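Local coordinates for protein 24-sterol C-methyltransferase (Haloferax volcanii, PDB 6F5Z) that probably acts as an S-adenosylmethionine-dependent methyltransferase, working as a holoenzyme together with the Trm112 activator protein, at residues H25-A30 / H106-E111; L31-V36 / V179-S184; E151-E154 / D159-R162. All coordinates share one frame; numbering follows the deposited sequence. Where two conformers were deposited one is given.

Interaction 1 of 3, residues H25-A30 / H106-E111; sequences HTAKHA and HVWSME. With SAH (S-adenosyl-L-homocysteine), chain G.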
ATOM      1  N   HIS B  25      -3.758   6.971  17.463  1.00 15.79           N
ATOM      2  CA  HIS B  25      -5.086   6.531  17.022  1.00 15.70           C
ATOM      3  C   HIS B  25      -5.121   6.153  15.553  1.00 16.75           C
ATOM      4  O   HIS B  25      -5.842   5.225  15.174  1.00 17.49           O
ATOM      5  CB  HIS B  25      -6.135   7.632  17.210  1.00 18.04           C
ATOM      6  CG  HIS B  25      -6.340   8.068  18.631  1.00 20.91           C
ATOM      7  ND1 HIS B  25      -7.036   9.233  18.916  1.00 23.41           N
ATOM      8  CD2 HIS B  25      -5.904   7.522  19.792  1.00 22.59           C
ATOM      9  CE1 HIS B  25      -7.033   9.344  20.245  1.00 22.94           C
ATOM     10  NE2 HIS B  25      -6.350   8.364  20.819  1.00 22.75           N
ATOM     11  N   THR B  26      -4.355   6.878  14.724  1.00 14.95           N
ATOM     12  CA  THR B  26      -4.334   6.524  13.287  1.00 14.19           C
ATOM     13  C   THR B  26      -2.991   5.899  12.909  1.00 15.24           C
ATOM     14  O   THR B  26      -2.930   5.036  12.023  1.00 14.94           O
ATOM     15  CB  THR B  26      -4.648   7.724  12.406  1.00 15.94           C
ATOM     16  OG1 THR B  26      -3.690   8.756  12.644  1.00 16.67           O
ATOM     17  CG2 THR B  26      -6.065   8.233  12.635  1.00 16.24           C
ATOM     18  N   ALA B  27      -1.895   6.368  13.546  1.00 14.63           N
ATOM     19  CA  ALA B  27      -0.555   5.827  13.218  1.00 15.12           C
ATOM     20  C   ALA B  27      -0.491   4.323  13.417  1.00 16.22           C
ATOM     21  O   ALA B  27       0.211   3.633  12.658  1.00 16.77           O
ATOM     22  CB  ALA B  27       0.532   6.474  14.077  1.00 16.53           C
ATOM     23  N   LYS B  28      -1.220   3.782  14.420  1.00 14.55           N
ATOM     24  CA  LYS B  28      -1.137   2.340  14.631  1.00 14.39           C
ATOM     25  C   LYS B  28      -1.551   1.582  13.372  1.00 16.73           C
ATOM     26  O   LYS B  28      -0.966   0.516  13.107  1.00 18.18           O
ATOM     27  CB  LYS B  28      -2.014   1.930  15.816  1.00 16.75           C
ATOM     28  CG  LYS B  28      -3.498   2.121  15.642  1.00 18.58           C
ATOM     29  CD  LYS B  28      -4.255   1.757  16.944  1.00 25.18           C
ATOM     30  CE  LYS B  28      -5.739   1.970  16.802  1.00 28.24           C
ATOM     31  NZ  LYS B  28      -6.425   1.832  18.116  1.00 34.84           N
ATOM     32  N   HIS B  29      -2.535   2.092  12.623  1.00 14.03           N
ATOM     33  CA  HIS B  29      -3.041   1.401  11.435  1.00 14.92           C
ATOM     34  C   HIS B  29      -2.085   1.559  10.285  1.00 16.33           C
ATOM     35  O   HIS B  29      -1.884   0.613   9.514  1.00 18.02           O
ATOM     36  CB  HIS B  29      -4.412   1.942  11.021  1.00 17.27           C
ATOM     37  CG  HIS B  29      -5.478   1.638  12.021  1.00 21.57           C
ATOM     38  ND1 HIS B  29      -5.808   0.334  12.344  1.00 24.70           N
ATOM     39  CD2 HIS B  29      -6.234   2.480  12.764  1.00 24.09           C
ATOM     40  CE1 HIS B  29      -6.793   0.414  13.227  1.00 24.83           C
ATOM     41  NE2 HIS B  29      -7.065   1.685  13.537  1.00 24.76           N
ATOM     42  N   ALA B  30      -1.494   2.753  10.141  1.00 14.75           N
ATOM     43  CA  ALA B  30      -0.542   2.972   9.038  1.00 15.18           C
ATOM     44  C   ALA B  30       0.723   2.128   9.270  1.00 16.28           C
ATOM     45  O   ALA B  30       1.232   1.498   8.348  1.00 16.35           O
ATOM     46  CB  ALA B  30      -0.167   4.447   8.951  1.00 16.30           C
ATOM     47  N   HIS B 106      13.182   1.342   4.951  1.00 13.59           N
ATOM     48  CA  HIS B 106      11.916   2.068   4.897  1.00 14.41           C
ATOM     49  C   HIS B 106      12.034   3.369   5.658  1.00 14.90           C
ATOM     50  O   HIS B 106      12.845   3.482   6.592  1.00 15.61           O
ATOM     51  CB  HIS B 106      10.758   1.272   5.522  1.00 16.68           C
ATOM     52  CG  HIS B 106      10.579  -0.082   4.938  1.00 19.67           C
ATOM     53  ND1 HIS B 106      11.148  -1.217   5.531  1.00 23.32           N
ATOM     54  CD2 HIS B 106       9.962  -0.432   3.792  1.00 19.20           C
ATOM     55  CE1 HIS B 106      10.843  -2.217   4.719  1.00 20.85           C
ATOM     56  NE2 HIS B 106      10.151  -1.812   3.657  1.00 21.57           N
ATOM     57  N   VAL B 107      11.236   4.353   5.229  1.00 13.48           N
ATOM     58  CA  VAL B 107      11.177   5.651   5.933  1.00 13.46           C
ATOM     59  C   VAL B 107       9.712   5.839   6.335  1.00 14.01           C
ATOM     60  O   VAL B 107       8.790   5.601   5.542  1.00 14.08           O
ATOM     61  CB  VAL B 107      11.624   6.803   4.992  1.00 14.73           C
ATOM     62  CG1 VAL B 107      11.424   8.175   5.651  1.00 15.61           C
ATOM     63  CG2 VAL B 107      13.092   6.631   4.604  1.00 14.60           C
ATOM     64  N   TRP B 108       9.505   6.290   7.585  1.00 12.57           N
ATOM     65  CA  TRP B 108       8.212   6.600   8.151  1.00 13.73           C
ATOM     66  C   TRP B 108       8.213   8.070   8.549  1.00 14.76           C
ATOM     67  O   TRP B 108       9.214   8.577   9.053  1.00 14.39           O
ATOM     68  CB  TRP B 108       8.020   5.775   9.449  1.00 13.67           C
ATOM     69  CG  TRP B 108       6.946   6.295  10.366  1.00 13.23           C
ATOM     70  CD1 TRP B 108       7.113   7.162  11.415  1.00 15.02           C
ATOM     71  CD2 TRP B 108       5.532   6.055  10.258  1.00 12.73           C
ATOM     72  NE1 TRP B 108       5.883   7.433  12.009  1.00 13.92           N
ATOM     73  CE2 TRP B 108       4.895   6.792  11.291  1.00 13.80           C
ATOM     74  CE3 TRP B 108       4.739   5.285   9.378  1.00 15.14           C
ATOM     75  CZ2 TRP B 108       3.520   6.701  11.528  1.00 15.10           C
ATOM     76  CZ3 TRP B 108       3.365   5.231   9.582  1.00 17.06           C
ATOM     77  CH2 TRP B 108       2.765   5.972  10.628  1.00 17.14           C
ATOM     78  N   SER B 109       7.089   8.746   8.354  1.00 14.08           N
ATOM     79  CA  SER B 109       6.936  10.080   8.901  1.00 14.15           C
ATOM     80  C   SER B 109       5.464  10.321   9.227  1.00 15.52           C
ATOM     81  O   SER B 109       4.597  10.126   8.377  1.00 15.89           O
ATOM     82  CB  SER B 109       7.507  11.129   7.960  1.00 14.72           C
ATOM     83  OG  SER B 109       7.359  12.432   8.509  1.00 17.21           O
ATOM     84  N   MET B 110       5.187  10.774  10.449  1.00 13.36           N
ATOM     85  CA  MET B 110       3.803  11.089  10.841  1.00 13.28           C
ATOM     86  C   MET B 110       3.773  12.534  11.366  1.00 16.30           C
ATOM     87  O   MET B 110       4.577  12.909  12.246  1.00 14.76           O
ATOM     88  CB  MET B 110       3.325  10.141  11.958  1.00 15.77           C
ATOM     89  CG  MET B 110       2.036  10.559  12.661  1.00 17.63           C
ATOM     90  SD  MET B 110       0.613  10.422  11.551  1.00 19.62           S
ATOM     91  CE  MET B 110      -0.766  10.659  12.695  1.00 17.63           C
ATOM     92  N   GLU B 111       2.836  13.323  10.834  1.00 14.65           N
ATOM     93  CA  GLU B 111       2.593  14.678  11.313  1.00 15.37           C
ATOM     94  C   GLU B 111       3.859  15.536  11.316  1.00 16.23           C
ATOM     95  O   GLU B 111       3.980  16.417  12.192  1.00 15.96           O
ATOM     96  CB  GLU B 111       1.952  14.596  12.729  1.00 16.46           C
ATOM     97  CG  GLU B 111       0.478  14.241  12.661  1.00 15.34           C
ATOM     98  CD  GLU B 111      -0.327  15.426  12.166  1.00 23.29           C
ATOM     99  OE1 GLU B 111      -0.223  15.765  10.961  1.00 19.54           O
ATOM    100  OE2 GLU B 111      -0.971  16.093  13.008  1.00 24.18           O
TER
HETATM  101  N   SAH G 302       5.985  11.931  14.534  1.00 16.14           N
HETATM  102  CA  SAH G 302       5.635  12.434  15.890  1.00 16.51           C
HETATM  103  CB  SAH G 302       5.892  13.979  16.094  1.00 16.79           C
HETATM  104  CG  SAH G 302       5.021  14.853  15.197  1.00 16.66           C
HETATM  105  SD  SAH G 302       5.354  16.627  15.507  1.00 18.64           S
HETATM  106  C   SAH G 302       4.163  12.119  16.263  1.00 19.61           C
HETATM  107  O   SAH G 302       3.503  11.453  15.355  1.00 18.62           O
HETATM  108  OXT SAH G 302       3.684  12.457  17.321  1.00 19.41           O
HETATM  109  C5' SAH G 302       6.561  17.051  14.228  1.00 18.81           C
HETATM  110  C4' SAH G 302       7.978  16.623  14.563  1.00 17.68           C
HETATM  111  O4' SAH G 302       8.812  16.917  13.412  1.00 19.14           O
HETATM  112  C3' SAH G 302       8.545  17.429  15.738  1.00 20.44           C
HETATM  113  O3' SAH G 302       9.145  16.598  16.732  1.00 21.78           O
HETATM  114  C2' SAH G 302       9.477  18.441  15.062  1.00 20.64           C
HETATM  115  O2' SAH G 302      10.577  18.882  15.855  1.00 20.81           O
HETATM  116  C1' SAH G 302       9.937  17.679  13.819  1.00 19.36           C
HETATM  117  N9  SAH G 302      10.329  18.529  12.694  1.00 18.34           N
HETATM  118  C8  SAH G 302       9.574  19.506  12.091  1.00 20.31           C
HETATM  119  N7  SAH G 302      10.160  20.080  11.068  1.00 20.60           N
HETATM  120  C5  SAH G 302      11.385  19.434  10.986  1.00 19.08           C
HETATM  121  C6  SAH G 302      12.484  19.582  10.110  1.00 22.20           C
HETATM  122  N6  SAH G 302      12.541  20.489   9.125  1.00 24.79           N
HETATM  123  N1  SAH G 302      13.561  18.781  10.308  1.00 20.34           N
HETATM  124  C2  SAH G 302      13.542  17.913  11.329  1.00 17.90           C
HETATM  125  N3  SAH G 302      12.570  17.684  12.216  1.00 18.96           N
HETATM  126  C4  SAH G 302      11.504  18.479  11.986  1.00 17.93           C
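Ala27 and Ala30, on successive turns of helix 16-33, press their methyls against the indole of Trp108 on strand 104-110. The six-membered ring meets them at its rim: Ala30 CB lies in its plane, 3.7 Å from Trp108 CZ3, and Ala27 CB stands 3.9 Å from Trp108 CZ2. Trp108 CG is anti to the backbone N (chi1 162°), which carries the ring from the sheet toward the helix, with the backbone N of Met110 over one face, offset toward the rim.

Met110 is worth tracing from its root. Its CB sits 3.6 Å from the carboxylate atom O of S-adenosyl-L-homocysteine, and its CG is closer to that oxygen, at 3.2 Å. A bend at chi2 (69°) turns the chain away from the ligand at SD, and CE ends 3.5 Å from Thr26 OG1, the two side chains crossing at roughly a right angle. That hydroxyl is hydrogen-bonded to Thr218, so its polar need is met elsewhere. Tyr51, which also bonds to the ligand, packs on both Ala27 and Met110.

The Met110 carbonyl O accepts a hydrogen bond from the amino N of the ligand, 2.9 Å away. The chemistry is divided: the helix meets the strand through alanine methyls at an indole rim and a methionine methyl beside a threonine hydroxyl, while at the strand's C-terminal end a backbone carbonyl contributes one hydrogen bond to the amine.

Interaction 2 of 3, residues L31-V36 / V179-S184; sequences LARMPV and VAEQDS
Arg33, in segment 31-36, reaches across to two acids on strand 178-185, Glu181 and Asp183. Its chain runs extended from CG to NE, and NH1 serves both carboxylates. The bond from Arg33 NH1 to Asp183 OD2 is 2.9 Å long with an N-H...O angle of 155°; it lies close to the guanidinium plane and uses the anti lone pair of the oxygen. Arg33 NH2 gives a longer, more bent bond of 3.2 Å to the same Asp183 OD2, so this one oxygen is gripped by two nitrogens.

The other N-H of NH1 points to Glu181 OE2, also 2.9 Å away, with that carboxylate turned 56° from the guanidinium plane. The place of this oxygen is doubtful: it lies too close to another atom of the model, and Glu181 of the second subunit is nearby; the arginine may offset these negative charges. Gln182, facing the other way, is satisfied within its own chain: its OE1 accepts from Arg169, and its NE2 donates to Thr221 and to the His165 carbonyl.

Arg33 also packs on Arg33 of the second subunit, whose Tyr137 bonds to the Ala180 carbonyl. The arrangement is a salt-bridge network at the interface between two copies of this protein, on strand 178-185, outermost within this chain, beside the antiparallel strand 218-224 of the class I (Rossmann-like) methyltransferase sheet, strand order 3-2-1-4-5-7-6.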
ATOM      1  N   LEU B  31       1.220   2.075  10.521  1.00 14.76           N
ATOM      2  CA  LEU B  31       2.418   1.300  10.825  1.00 13.34           C
ATOM      3  C   LEU B  31       2.193  -0.174  10.541  1.00 16.60           C
ATOM      4  O   LEU B  31       3.095  -0.867  10.042  1.00 16.48           O
ATOM      5  CB  LEU B  31       2.816   1.468  12.300  1.00 14.77           C
ATOM      6  CG  LEU B  31       3.347   2.855  12.605  1.00 16.26           C
ATOM      7  CD1 LEU B  31       3.282   3.178  14.123  1.00 17.01           C
ATOM      8  CD2 LEU B  31       4.772   3.025  12.103  1.00 15.74           C
ATOM      9  N   ALA B  32       0.965  -0.656  10.828  1.00 14.49           N
ATOM     10  CA  ALA B  32       0.679  -2.079  10.637  1.00 14.98           C
ATOM     11  C   ALA B  32       0.739  -2.480   9.179  1.00 16.42           C
ATOM     12  O   ALA B  32       0.875  -3.686   8.912  1.00 17.91           O
ATOM     13  CB  ALA B  32      -0.682  -2.439  11.206  1.00 16.32           C
ATOM     14  N   ARG B  33       0.631  -1.517   8.254  1.00 14.87           N
ATOM     15  CA  ARG B  33       0.628  -1.805   6.816  1.00 13.88           C
ATOM     16  C   ARG B  33       2.055  -1.968   6.308  1.00 15.19           C
ATOM     17  O   ARG B  33       2.224  -2.500   5.183  1.00 14.91           O
ATOM     18  CB  ARG B  33      -0.045  -0.642   6.043  1.00 15.04           C
ATOM     19  CG  ARG B  33      -1.519  -0.578   6.320  1.00 16.60           C
ATOM     20  CD  ARG B  33      -2.206   0.586   5.638  1.00 16.35           C
ATOM     21  NE  ARG B  33      -3.570   0.748   6.149  1.00 17.92           N
ATOM     22  CZ  ARG B  33      -4.515   1.467   5.555  1.00 23.09           C
ATOM     23  NH1 ARG B  33      -4.268   2.085   4.410  1.00 19.96           N
ATOM     24  NH2 ARG B  33      -5.712   1.592   6.117  1.00 21.59           N
ATOM     25  N   MET B  34       3.077  -1.411   7.028  1.00 14.31           N
ATOM     26  CA  MET B  34       4.437  -1.375   6.485  1.00 14.25           C
ATOM     27  C   MET B  34       4.974  -2.763   6.230  1.00 15.62           C
ATOM     28  O   MET B  34       4.880  -3.627   7.109  1.00 16.01           O
ATOM     29  CB  MET B  34       5.376  -0.567   7.390  1.00 15.24           C
ATOM     30  CG  MET B  34       4.972   0.850   7.442  1.00 16.57           C
ATOM     31  SD  MET B  34       6.175   1.850   8.373  1.00 17.65           S
ATOM     32  CE  MET B  34       7.572   1.949   7.184  1.00 17.77           C
ATOM     33  N   PRO B  35       5.571  -2.978   5.034  1.00 13.70           N
ATOM     34  CA  PRO B  35       6.040  -4.335   4.674  1.00 14.64           C
ATOM     35  C   PRO B  35       7.433  -4.636   5.217  1.00 19.73           C
ATOM     36  O   PRO B  35       8.353  -5.005   4.486  1.00 19.18           O
ATOM     37  CB  PRO B  35       6.058  -4.252   3.142  1.00 16.27           C
ATOM     38  CG  PRO B  35       6.454  -2.872   2.886  1.00 18.58           C
ATOM     39  CD  PRO B  35       5.748  -2.024   3.915  1.00 14.73           C
ATOM     40  N   VAL B  36       7.587  -4.444   6.523  1.00 17.67           N
ATOM     41  CA  VAL B  36       8.865  -4.669   7.195  1.00 19.29           C
ATOM     42  C   VAL B  36       9.176  -6.136   7.280  1.00 21.43           C
ATOM     43  O   VAL B  36       8.309  -6.934   7.667  1.00 22.41           O
ATOM     44  CB  VAL B  36       8.739  -4.091   8.637  1.00 25.29           C
ATOM     45  CG1 VAL B  36       9.918  -4.518   9.519  1.00 26.27           C
ATOM     46  CG2 VAL B  36       8.611  -2.575   8.595  1.00 25.82           C
ATOM     47  N   VAL B 179       3.838   5.561  -6.574  1.00 15.31           N
ATOM     48  CA  VAL B 179       2.790   5.602  -5.532  1.00 15.04           C
ATOM     49  C   VAL B 179       2.121   4.233  -5.488  1.00 15.95           C
ATOM     50  O   VAL B 179       1.533   3.792  -6.489  1.00 16.13           O
ATOM     51  CB  VAL B 179       1.774   6.733  -5.798  1.00 17.37           C
ATOM     52  CG1 VAL B 179       0.644   6.731  -4.775  1.00 16.50           C
ATOM     53  CG2 VAL B 179       2.461   8.095  -5.817  1.00 17.82           C
ATOM     54  N   ALA B 180       2.181   3.591  -4.315  1.00 14.03           N
ATOM     55  CA  ALA B 180       1.604   2.245  -4.172  1.00 13.54           C
ATOM     56  C   ALA B 180       0.231   2.212  -3.544  1.00 15.02           C
ATOM     57  O   ALA B 180      -0.504   1.236  -3.735  1.00 14.85           O
ATOM     58  CB  ALA B 180       2.540   1.360  -3.358  1.00 15.69           C
ATOM     59  N   GLU B 181      -0.089   3.245  -2.752  1.00 13.25           N
ATOM     60  CA  GLU B 181      -1.317   3.263  -2.004  1.00 14.25           C
ATOM     61  C   GLU B 181      -1.545   4.672  -1.533  1.00 14.48           C
ATOM     62  O   GLU B 181      -0.578   5.398  -1.254  1.00 14.73           O
ATOM     63  CB  GLU B 181      -1.124   2.358  -0.756  1.00 17.39           C
ATOM     64  CG  GLU B 181      -2.404   2.069  -0.019  1.00 23.47           C
ATOM     65  CD  GLU B 181      -2.522   2.690   1.358  1.00 35.35           C
ATOM     66  OE1 GLU B 181      -3.000   3.841   1.454  1.00 29.70           O
ATOM     67  OE2 GLU B 181      -2.189   2.005   2.349  1.00 22.65           O
ATOM     68  N   GLN B 182      -2.804   5.053  -1.425  1.00 13.60           N
ATOM     69  CA  GLN B 182      -3.112   6.333  -0.790  1.00 12.86           C
ATOM     70  C   GLN B 182      -4.472   6.182  -0.126  1.00 14.65           C
ATOM     71  O   GLN B 182      -5.396   5.673  -0.764  1.00 14.68           O
ATOM     72  CB  GLN B 182      -3.060   7.494  -1.758  1.00 13.63           C
ATOM     73  CG  GLN B 182      -3.242   8.814  -0.979  1.00 15.38           C
ATOM     74  CD  GLN B 182      -3.182  10.015  -1.882  1.00 16.89           C
ATOM     75  OE1 GLN B 182      -4.034  10.108  -2.788  1.00 15.64           O
ATOM     76  NE2 GLN B 182      -2.206  10.923  -1.675  1.00 14.69           N
ATOM     77  N   ASP B 183      -4.566   6.562   1.145  1.00 14.27           N
ATOM     78  CA  ASP B 183      -5.814   6.306   1.854  1.00 14.85           C
ATOM     79  C   ASP B 183      -6.061   7.310   2.959  1.00 16.94           C
ATOM     80  O   ASP B 183      -5.179   8.067   3.352  1.00 16.89           O
ATOM     81  CB  ASP B 183      -5.676   4.906   2.513  1.00 17.58           C
ATOM     82  CG  ASP B 183      -6.961   4.159   2.864  1.00 18.28           C
ATOM     83  OD1 ASP B 183      -8.056   4.610   2.431  1.00 20.91           O
ATOM     84  OD2 ASP B 183      -6.857   3.049   3.465  1.00 20.97           O
ATOM     85  N   SER B 184      -7.302   7.293   3.470  1.00 15.67           N
ATOM     86  CA  SER B 184      -7.705   8.039   4.658  1.00 15.90           C
ATOM     87  C   SER B 184      -7.852   7.008   5.794  1.00 17.08           C
ATOM     88  O   SER B 184      -8.484   5.967   5.593  1.00 20.32           O
ATOM     89  CB  SER B 184      -9.071   8.674   4.420  1.00 18.03           C
ATOM     90  OG  SER B 184      -8.982   9.649   3.394  1.00 21.51           O
TER

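Interaction 3 of 3, residues E151-E154 / D159-R162; sequences EWQE and DMTR
Met160 and Gln153 lie side by side and slide past each other in opposite directions, both from the connection before helix 165-174, Gln153 from its 3-10 segment 151-154. The CG of Gln153 leaves anti to its backbone N (chi1 177°), and a bend at chi2 (67°) folds the amide over toward Met160. Its oxygen and nitrogen are probably interchanged in the model, so the carbon framework is the safer guide: Gln153 CD is 3.8 Å from Met160 SD.

Met160 was deposited in two conformers, and what follows holds for one of them. The chain stays nearly straight to the sulfur, which rests 3.7 Å from Gln153 CA, close to the backbone of the turn. It then bends at chi3 (74°), carrying CE to within 4.4 Å of Trp152 CB; the indole itself leads elsewhere, onto Asn141. The turn is held by a bond of 3.0 Å from Glu154 N to Glu151 O.

Met160 also touches Tyr114, and its side chain is about 9 Å from the bound S-adenosyl-L-homocysteine. Two parts of one long excursion, between strand 134-140 and helix 165-174, thus meet near the surface beside the cofactor site, a region that in class I methyltransferases often contributes to acceptor binding.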
ATOM      1  N   GLU B 151      -6.804  26.209   9.263  1.00 23.74           N
ATOM      2  CA  GLU B 151      -6.509  27.222  10.280  1.00 24.84           C
ATOM      3  C   GLU B 151      -5.265  26.926  11.112  1.00 27.33           C
ATOM      4  O   GLU B 151      -4.821  27.808  11.833  1.00 25.72           O
ATOM      5  CB  GLU B 151      -7.729  27.476  11.188  1.00 27.11           C
ATOM      6  CG  GLU B 151      -8.047  26.328  12.135  1.00 40.22           C
ATOM      7  CD  GLU B 151      -9.500  26.258  12.563  1.00 70.82           C
ATOM      8  OE1 GLU B 151     -10.293  25.576  11.872  1.00 56.93           O
ATOM      9  OE2 GLU B 151      -9.844  26.884  13.592  1.00 71.90           O
ATOM     10  N   TRP B 152      -4.677  25.707  11.020  1.00 23.70           N
ATOM     11  CA  TRP B 152      -3.503  25.393  11.831  1.00 23.23           C
ATOM     12  C   TRP B 152      -2.322  26.300  11.548  1.00 23.06           C
ATOM     13  O   TRP B 152      -1.534  26.554  12.451  1.00 24.22           O
ATOM     14  CB  TRP B 152      -3.081  23.912  11.722  1.00 22.89           C
ATOM     15  CG  TRP B 152      -4.130  22.918  12.129  1.00 24.79           C
ATOM     16  CD1 TRP B 152      -5.345  23.167  12.709  1.00 27.43           C
ATOM     17  CD2 TRP B 152      -4.005  21.491  12.052  1.00 25.02           C
ATOM     18  NE1 TRP B 152      -6.003  21.979  12.958  1.00 27.67           N
ATOM     19  CE2 TRP B 152      -5.195  20.935  12.571  1.00 28.53           C
ATOM     20  CE3 TRP B 152      -3.022  20.630  11.533  1.00 25.69           C
ATOM     21  CZ2 TRP B 152      -5.423  19.557  12.591  1.00 27.56           C
ATOM     22  CZ3 TRP B 152      -3.240  19.265  11.580  1.00 27.05           C
ATOM     23  CH2 TRP B 152      -4.426  18.744  12.111  1.00 27.67           C
ATOM     24  N   GLN B 153      -2.214  26.817  10.314  1.00 21.05           N
ATOM     25  CA  GLN B 153      -1.119  27.700   9.946  1.00 20.99           C
ATOM     26  C   GLN B 153      -1.115  28.998  10.801  1.00 25.50           C
ATOM     27  O   GLN B 153      -0.036  29.539  11.071  1.00 26.23           O
ATOM     28  CB  GLN B 153      -1.116  27.965   8.436  1.00 22.23           C
ATOM     29  CG  GLN B 153      -0.030  28.935   7.977  1.00 23.94           C
ATOM     30  CD  GLN B 153       1.365  28.371   8.154  1.00 26.43           C
ATOM     31  OE1 GLN B 153       2.017  28.482   9.216  1.00 26.49           O
ATOM     32  NE2 GLN B 153       1.843  27.750   7.098  1.00 20.67           N
ATOM     33  N   GLU B 154      -2.293  29.405  11.308  1.00 24.88           N
ATOM     34  CA  GLU B 154      -2.456  30.623  12.151  1.00 27.03           C
ATOM     35  C   GLU B 154      -1.751  30.564  13.502  1.00 35.10           C
ATOM     36  O   GLU B 154      -1.472  31.614  14.099  1.00 35.88           O
ATOM     37  CB  GLU B 154      -3.944  30.933  12.366  1.00 29.03           C
ATOM     38  CG  GLU B 154      -4.668  31.453  11.135  1.00 40.34           C
ATOM     39  CD  GLU B 154      -6.150  31.734  11.329  1.00 70.18           C
ATOM     40  OE1 GLU B 154      -6.550  32.112  12.455  1.00 72.08           O
ATOM     41  OE2 GLU B 154      -6.910  31.596  10.344  1.00 65.96           O
ATOM     42  N   ASP B 159       6.386  28.004   7.924  1.00 24.04           N
ATOM     43  CA  ASP B 159       5.581  27.973   6.707  1.00 24.32           C
ATOM     44  C   ASP B 159       5.344  26.499   6.369  1.00 27.20           C
ATOM     45  O   ASP B 159       6.289  25.757   6.054  1.00 30.18           O
ATOM     46  CB  ASP B 159       6.320  28.651   5.548  1.00 27.90           C
ATOM     47  CG  ASP B 159       6.619  30.123   5.770  1.00 48.63           C
ATOM     48  OD1 ASP B 159       5.687  30.870   6.152  1.00 49.32           O
ATOM     49  OD2 ASP B 159       7.776  30.540   5.513  1.00 61.66           O
ATOM     50  N   MET B 160       4.086  26.092   6.459  1.00 19.14           N
ATOM     51  CA  MET B 160       3.627  24.722   6.220  0.50 16.91           C
ATOM     52  C   MET B 160       3.226  24.501   4.742  1.00 21.96           C
ATOM     53  O   MET B 160       2.722  25.433   4.093  1.00 21.93           O
ATOM     54  CB  MET B 160       2.425  24.445   7.139  0.50 16.91           C
ATOM     55  CG  MET B 160       2.748  24.659   8.623  0.50 16.93           C
ATOM     56  SD  MET B 160       1.249  24.834   9.629  0.50 17.07           S
ATOM     57  CE  MET B 160       0.692  23.129   9.665  0.50 12.95           C
ATOM     58  N   THR B 161       3.374  23.265   4.236  1.00 17.74           N
ATOM     59  CA  THR B 161       2.973  22.925   2.885  1.00 16.73           C
ATOM     60  C   THR B 161       1.620  22.225   2.974  1.00 18.83           C
ATOM     61  O   THR B 161       1.481  21.204   3.657  1.00 17.03           O
ATOM     62  CB  THR B 161       4.057  22.083   2.213  1.00 23.28           C
ATOM     63  OG1 THR B 161       5.176  22.944   1.971  1.00 23.63           O
ATOM     64  CG2 THR B 161       3.593  21.491   0.867  1.00 24.87           C
ATOM     65  N   ARG B 162       0.628  22.769   2.275  1.00 16.30           N
ATOM     66  CA  ARG B 162      -0.729  22.240   2.313  1.00 15.57           C
ATOM     67  C   ARG B 162      -1.026  21.651   0.954  1.00 17.52           C
ATOM     68  O   ARG B 162      -1.261  22.378  -0.006  1.00 18.66           O
ATOM     69  CB  ARG B 162      -1.738  23.344   2.663  1.00 16.63           C
ATOM     70  CG  ARG B 162      -3.037  22.741   3.196  1.00 20.62           C
ATOM     71  CD  ARG B 162      -3.941  23.839   3.742  1.00 24.51           C
ATOM     72  NE  ARG B 162      -4.785  24.372   2.673  1.00 26.02           N
ATOM     73  CZ  ARG B 162      -5.376  25.561   2.698  1.00 37.74           C
ATOM     74  NH1 ARG B 162      -6.157  25.938   1.698  1.00 30.39           N
ATOM     75  NH2 ARG B 162      -5.167  26.393   3.708  1.00 30.14           N
TER

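In the fold
Interactions 1 and 2 share helix 16-33 and the same sheet, with centres about 9 Å apart, and merge around Trp108: its CE3 is 3.5 Å from Leu31 CD2 and also packs on Met34. Following the helix therefore leads from the ligand-binding end of strand 104-110 to the interface between two copies of this protein. Interaction 3 is centred about 20 Å from interaction 1 and touches it where Trp152 CZ3 approaches Glu111 OE2 (4.2 Å), Glu111, with Met110, being part of the S-adenosyl-L-homocysteine pocket. Interactions 2 and 3 do not touch, their nearest atoms being about 11 Å apart, although in sequence 151-162 is nested within the loop that interaction 2 closes.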